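Local coordinates for PA0833-PD protein (Pseudomonas aeruginosa PAO1, PDB 6JFW), which probably binds peptidoglycan through its periplasmic OmpA C-like domain, consistent with a role in linking the outer membrane to the cell wall, at residues T16-Q21 with G33-A38; I67-Y72 with Q91-Y96. All coordinates share one frame; numbering follows the deposited sequence.

Contact 1 (T16-Q21 with G33-A38); sequences TGVEVQ and GNITFA
The end of the I35 side chain closes this small contact, its CD1 methyl lying 3.4 Å from the carbonyl oxygen T16 O and, more loosely, 4.4 Å from V18 CG2. One methyl therefore meets two different surfaces: a polar backbone atom of the turn and one branch of a valine. The chemistry is van der Waals throughout. I35 points its CB toward 16-21, and with CG1 set between the backbone N and the carbonyl carbon (chi1 68°) the longer branch carries CD1 to the turn. A chi2 of 107°, away from a staggered value, goes with CD1 reaching T16 O.

The turn that I35 meets is held by its own side chain. T16 OG1 accepts from V18 N at 3.1 Å with a nearly straight N-H...O angle of 162°, an ST turn, and the same hydroxyl is hydrogen-bonded to M13 O, so two bonds grip it and fix its rotation. On the other side, the short helix 33-36 presents I35 from a turn closed by F37 N to G33 O at 3.1 Å, while T36 OG1 bonds back to P32 O. V18, I35 and T36 all touch F48, so one residue lies against both segments.

In the sheet, 16-21 runs into the outermost strand 19-23, which pairs antiparallel with 26-32 through E19 and I30. Helix 33-36 follows that second strand directly, and I35 reaches from it to the loop that leads into the first, while F37 beyond it leans on R89 and V93 of helix 79-99.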
loop_
_atom_site.group_PDB
_atom_site.type_symbol
_atom_site.label_atom_id
_atom_site.label_comp_id
_atom_site.label_asym_id
_atom_site.label_seq_id
_atom_site.Cartn_x
_atom_site.Cartn_y
_atom_site.Cartn_z
ATOM N N THR A 16 6.215 -5.451 11.117
ATOM C CA THR A 16 4.988 -5.802 10.408
ATOM C C THR A 16 5.240 -6.374 9.023
ATOM O O THR A 16 4.332 -6.982 8.445
ATOM C CB THR A 16 4.079 -4.577 10.258
ATOM O OG1 THR A 16 4.710 -3.616 9.401
ATOM C CG2 THR A 16 3.799 -3.941 11.610
ATOM N N GLY A 17 6.439 -6.191 8.476
ATOM C CA GLY A 17 6.696 -6.507 7.091
ATOM C C GLY A 17 6.403 -5.381 6.124
ATOM O O GLY A 17 6.672 -5.529 4.927
ATOM N N VAL A 18 5.851 -4.268 6.600
ATOM C CA VAL A 18 5.638 -3.093 5.763
ATOM C C VAL A 18 6.941 -2.313 5.675
ATOM O O VAL A 18 7.549 -1.981 6.699
ATOM C CB VAL A 18 4.513 -2.215 6.331
ATOM C CG1 VAL A 18 4.393 -0.924 5.534
ATOM C CG2 VAL A 18 3.201 -2.967 6.334
ATOM N N GLU A 19 7.374 -2.014 4.455
ATOM C CA GLU A 19 8.579 -1.224 4.259
ATOM C C GLU A 19 8.228 0.246 4.069
ATOM O O GLU A 19 7.241 0.587 3.416
ATOM C CB GLU A 19 9.381 -1.715 3.054
ATOM C CG GLU A 19 9.462 -3.212 2.921
ATOM C CD GLU A 19 9.892 -3.621 1.542
ATOM O OE1 GLU A 19 9.802 -4.824 1.226
ATOM O OE2 GLU A 19 10.322 -2.731 0.779
ATOM N N VAL A 20 9.060 1.105 4.645
ATOM C CA VAL A 20 8.900 2.550 4.573
ATOM C C VAL A 20 10.072 3.093 3.773
ATOM O O VAL A 20 11.233 2.872 4.138
ATOM C CB VAL A 20 8.852 3.179 5.974
ATOM C CG1 VAL A 20 8.644 4.679 5.880
ATOM C CG2 VAL A 20 7.766 2.519 6.811
ATOM N N GLN A 21 9.775 3.793 2.683
ATOM C CA GLN A 21 10.807 4.353 1.822
ATOM C C GLN A 21 10.671 5.864 1.749
ATOM O O GLN A 21 9.588 6.386 1.464
ATOM C CB GLN A 21 10.747 3.764 0.414
ATOM C CG GLN A 21 10.816 2.259 0.379
ATOM C CD GLN A 21 11.080 1.732 -1.013
ATOM O OE1 GLN A 21 10.897 2.440 -2.004
ATOM N NE2 GLN A 21 11.518 0.483 -1.098
ATOM N N GLY A 33 1.947 -8.422 -0.611
ATOM C CA GLY A 33 0.679 -9.128 -0.700
ATOM C C GLY A 33 0.562 -10.266 0.297
ATOM O O GLY A 33 -0.513 -10.512 0.847
ATOM N N ASN A 34 1.672 -10.962 0.558
ATOM C CA ASN A 34 1.621 -12.168 1.379
ATOM C C ASN A 34 1.278 -11.886 2.836
ATOM O O ASN A 34 0.918 -12.819 3.563
ATOM C CB ASN A 34 2.954 -12.915 1.307
ATOM C CG ASN A 34 4.064 -12.198 2.049
ATOM O OD1 ASN A 34 4.295 -11.006 1.844
ATOM N ND2 ASN A 34 4.750 -12.920 2.928
ATOM N N ILE A 35 1.389 -10.639 3.289
ATOM C CA ILE A 35 1.039 -10.290 4.662
ATOM C C ILE A 35 -0.150 -9.348 4.743
ATOM O O ILE A 35 -0.724 -9.194 5.834
ATOM C CB ILE A 35 2.242 -9.685 5.417
ATOM C CG1 ILE A 35 2.600 -8.315 4.848
ATOM C CG2 ILE A 35 3.445 -10.607 5.337
ATOM C CD1 ILE A 35 2.217 -7.183 5.741
ATOM N N THR A 36 -0.538 -8.712 3.639
ATOM C CA THR A 36 -1.667 -7.793 3.635
ATOM C C THR A 36 -2.984 -8.507 3.365
ATOM O O THR A 36 -4.015 -8.154 3.946
ATOM C CB THR A 36 -1.450 -6.697 2.587
ATOM O OG1 THR A 36 -0.198 -6.046 2.831
ATOM C CG2 THR A 36 -2.569 -5.667 2.641
ATOM N N PHE A 37 -2.965 -9.517 2.502
ATOM C CA PHE A 37 -4.179 -10.170 2.051
ATOM C C PHE A 37 -4.156 -11.646 2.410
ATOM O O PHE A 37 -3.097 -12.277 2.470
ATOM C CB PHE A 37 -4.356 -9.997 0.542
ATOM C CG PHE A 37 -4.473 -8.567 0.127
ATOM C CD1 PHE A 37 -5.641 -7.867 0.371
ATOM C CD2 PHE A 37 -3.410 -7.909 -0.470
ATOM C CE1 PHE A 37 -5.758 -6.543 0.012
ATOM C CE2 PHE A 37 -3.521 -6.581 -0.832
ATOM C CZ PHE A 37 -4.697 -5.898 -0.587
ATOM N N ALA A 38 -5.334 -12.208 2.552
ATOM C CA ALA A 38 -5.495 -13.613 2.779
ATOM C C ALA A 38 -5.497 -14.312 1.395
ATOM O O ALA A 38 -6.291 -14.027 0.552
ATOM C CB ALA A 38 -6.793 -13.855 3.497
#

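Contact 2 (I67-Y72 with Q91-Y96); sequences IEIVGY and QSVAGY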
loop_
_atom_site.group_PDB
_atom_site.type_symbol
_atom_site.label_atom_id
_atom_site.label_comp_id
_atom_site.label_asym_id
_atom_site.label_seq_id
_atom_site.Cartn_x
_atom_site.Cartn_y
_atom_site.Cartn_z
ATOM N N ILE A 67 -2.887 11.036 -0.295
ATOM C CA ILE A 67 -2.675 9.612 -0.093
ATOM C C ILE A 67 -3.068 8.901 -1.378
ATOM O O ILE A 67 -4.230 8.960 -1.798
ATOM C CB ILE A 67 -3.473 9.094 1.112
ATOM C CG1 ILE A 67 -3.090 9.903 2.354
ATOM C CG2 ILE A 67 -3.215 7.612 1.328
ATOM C CD1 ILE A 67 -4.112 9.877 3.461
ATOM N N GLU A 68 -2.093 8.254 -2.012
ATOM C CA GLU A 68 -2.291 7.539 -3.266
ATOM C C GLU A 68 -2.045 6.060 -3.013
ATOM O O GLU A 68 -0.930 5.668 -2.653
ATOM C CB GLU A 68 -1.347 8.063 -4.349
ATOM C CG GLU A 68 -1.816 7.777 -5.758
ATOM C CD GLU A 68 -0.680 7.482 -6.719
ATOM O OE1 GLU A 68 0.486 7.443 -6.277
ATOM O OE2 GLU A 68 -0.958 7.292 -7.922
ATOM N N ILE A 69 -3.078 5.245 -3.199
ATOM C CA ILE A 69 -3.000 3.809 -2.960
ATOM C C ILE A 69 -2.953 3.112 -4.311
ATOM O O ILE A 69 -3.857 3.278 -5.139
ATOM C CB ILE A 69 -4.179 3.314 -2.112
ATOM C CG1 ILE A 69 -4.202 4.068 -0.780
ATOM C CG2 ILE A 69 -4.071 1.816 -1.876
ATOM C CD1 ILE A 69 -5.521 3.992 -0.054
ATOM N N VAL A 70 -1.895 2.341 -4.540
ATOM C CA VAL A 70 -1.627 1.743 -5.842
ATOM C C VAL A 70 -1.411 0.249 -5.650
ATOM O O VAL A 70 -0.552 -0.162 -4.862
ATOM C CB VAL A 70 -0.407 2.384 -6.521
ATOM C CG1 VAL A 70 -0.210 1.793 -7.888
ATOM C CG2 VAL A 70 -0.573 3.895 -6.612
ATOM N N GLY A 71 -2.187 -0.559 -6.368
ATOM C CA GLY A 71 -2.041 -2.000 -6.339
ATOM C C GLY A 71 -1.180 -2.491 -7.489
ATOM O O GLY A 71 -1.189 -1.922 -8.578
ATOM N N TYR A 72 -0.423 -3.556 -7.230
ATOM C CA TYR A 72 0.458 -4.144 -8.229
ATOM C C TYR A 72 0.329 -5.660 -8.200
ATOM O O TYR A 72 -0.055 -6.253 -7.190
ATOM C CB TYR A 72 1.930 -3.780 -8.001
ATOM C CG TYR A 72 2.271 -2.316 -8.126
ATOM C CD1 TYR A 72 2.198 -1.473 -7.027
ATOM C CD2 TYR A 72 2.699 -1.782 -9.335
ATOM C CE1 TYR A 72 2.525 -0.137 -7.130
ATOM C CE2 TYR A 72 3.027 -0.445 -9.449
ATOM C CZ TYR A 72 2.938 0.372 -8.344
ATOM O OH TYR A 72 3.263 1.705 -8.449
ATOM N N GLN A 91 -8.595 -1.132 -3.670
ATOM C CA GLN A 91 -9.923 -0.782 -3.170
ATOM C C GLN A 91 -10.100 -1.208 -1.720
ATOM O O GLN A 91 -10.607 -0.444 -0.890
ATOM C CB GLN A 91 -10.998 -1.432 -4.049
ATOM C CG GLN A 91 -12.364 -1.612 -3.374
ATOM C CD GLN A 91 -12.551 -2.983 -2.727
ATOM O OE1 GLN A 91 -12.088 -4.000 -3.246
ATOM N NE2 GLN A 91 -13.239 -3.010 -1.590
ATOM N N SER A 92 -9.699 -2.441 -1.401
ATOM C CA SER A 92 -9.914 -2.974 -0.061
ATOM C C SER A 92 -9.151 -2.173 0.983
ATOM O O SER A 92 -9.688 -1.861 2.053
ATOM C CB SER A 92 -9.492 -4.440 -0.011
ATOM O OG SER A 92 -10.355 -5.249 -0.790
ATOM N N VAL A 93 -7.892 -1.843 0.694
ATOM C CA VAL A 93 -7.087 -1.060 1.625
ATOM C C VAL A 93 -7.704 0.319 1.827
ATOM O O VAL A 93 -7.836 0.802 2.958
ATOM C CB VAL A 93 -5.636 -0.965 1.120
ATOM C CG1 VAL A 93 -4.826 -0.018 1.991
ATOM C CG2 VAL A 93 -4.999 -2.346 1.083
ATOM N N ALA A 94 -8.102 0.965 0.728
ATOM C CA ALA A 94 -8.719 2.284 0.821
ATOM C C ALA A 94 -10.035 2.230 1.584
ATOM O O ALA A 94 -10.323 3.110 2.403
ATOM C CB ALA A 94 -8.941 2.858 -0.576
ATOM N N GLY A 95 -10.853 1.210 1.318
ATOM C CA GLY A 95 -12.108 1.075 2.041
ATOM C C GLY A 95 -11.903 0.896 3.532
ATOM O O GLY A 95 -12.650 1.449 4.342
ATOM N N TYR A 96 -10.881 0.125 3.914
ATOM C CA TYR A 96 -10.580 -0.050 5.332
ATOM C C TYR A 96 -10.157 1.269 5.965
ATOM O O TYR A 96 -10.655 1.648 7.031
ATOM C CB TYR A 96 -9.488 -1.105 5.514
ATOM C CG TYR A 96 -9.272 -1.506 6.957
ATOM C CD1 TYR A 96 -8.429 -0.775 7.785
ATOM C CD2 TYR A 96 -9.917 -2.614 7.491
ATOM C CE1 TYR A 96 -8.236 -1.135 9.104
ATOM C CE2 TYR A 96 -9.728 -2.982 8.810
ATOM C CZ TYR A 96 -8.886 -2.240 9.612
ATOM O OH TYR A 96 -8.695 -2.602 10.924
#
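I69 keeps CG1 beside its backbone N (chi1 -58°), which leaves CG2 anti to that N, and chi2 of 162° stretches the longer branch out to CD1, so its two branches, each ending in a methyl, reach neighbouring residues of the helix. CD1 goes to A94 and CG2 to V93. This is the strand-helix interface of a beta-alpha-beta crossover, strand 65-72, helix 79-99 and strand 107-111, in the OmpA C-like fold.

The A94 side of the contact is the tighter. Alanine's short side chain lets the helix backbone come close, with I69 CA and A94 CA 7.0 Å apart, the nearest pair of the two segments. V93, whose CG1 lies anti to its backbone N (chi1 173°), offers that methyl to I69 CG2 at 4.3 Å, a looser touch. All the touching groups are aliphatic, and the two mainchains satisfy themselves elsewhere: I69 pairs with S108 and R110 of the parallel strand 107-111, and the helix keeps its own ladder, with G95 N to Q91 O at 2.8 Å and Y96 N to S92 O at 3.0 Å.

The interface widens beyond the pair. A94 also rests on T109 of strand 107-111, so the helix lies over this strand and 65-72, while I69 touches V133 on the neighbouring strand 132-139. Polar groups of the helix find partners beyond the contact, S92 OG at A42 O and Y96 OH at N53 OD1. At the closest approach, I69 CD1 sits 3.6 Å from A94 CB and 3.7 Å from A94 CA, pressed against the helix backbone as well as the methyl.

How the contacts relate
Both contacts reach the same sheet and come in series along the chain, their centres 13 Å apart. Contact 1 is partly buried and lies at the loop leading into the edge strand 19-23, where a methyl meets a backbone carbonyl on a turn braced by its own threonine; contact 2 is buried and purely aliphatic, binding the crossover helix to strand 65-72 in the sheet's interior. They meet through the helix: F37, which stands behind the I35 contact, has CZ 3.9 Å from V93 CG2, and F37 CE1 packs more loosely on S92 CB. V93 thus divides its methyls, CG1 turned to I69 and CG2 to the ring of F37, in segment 33-38.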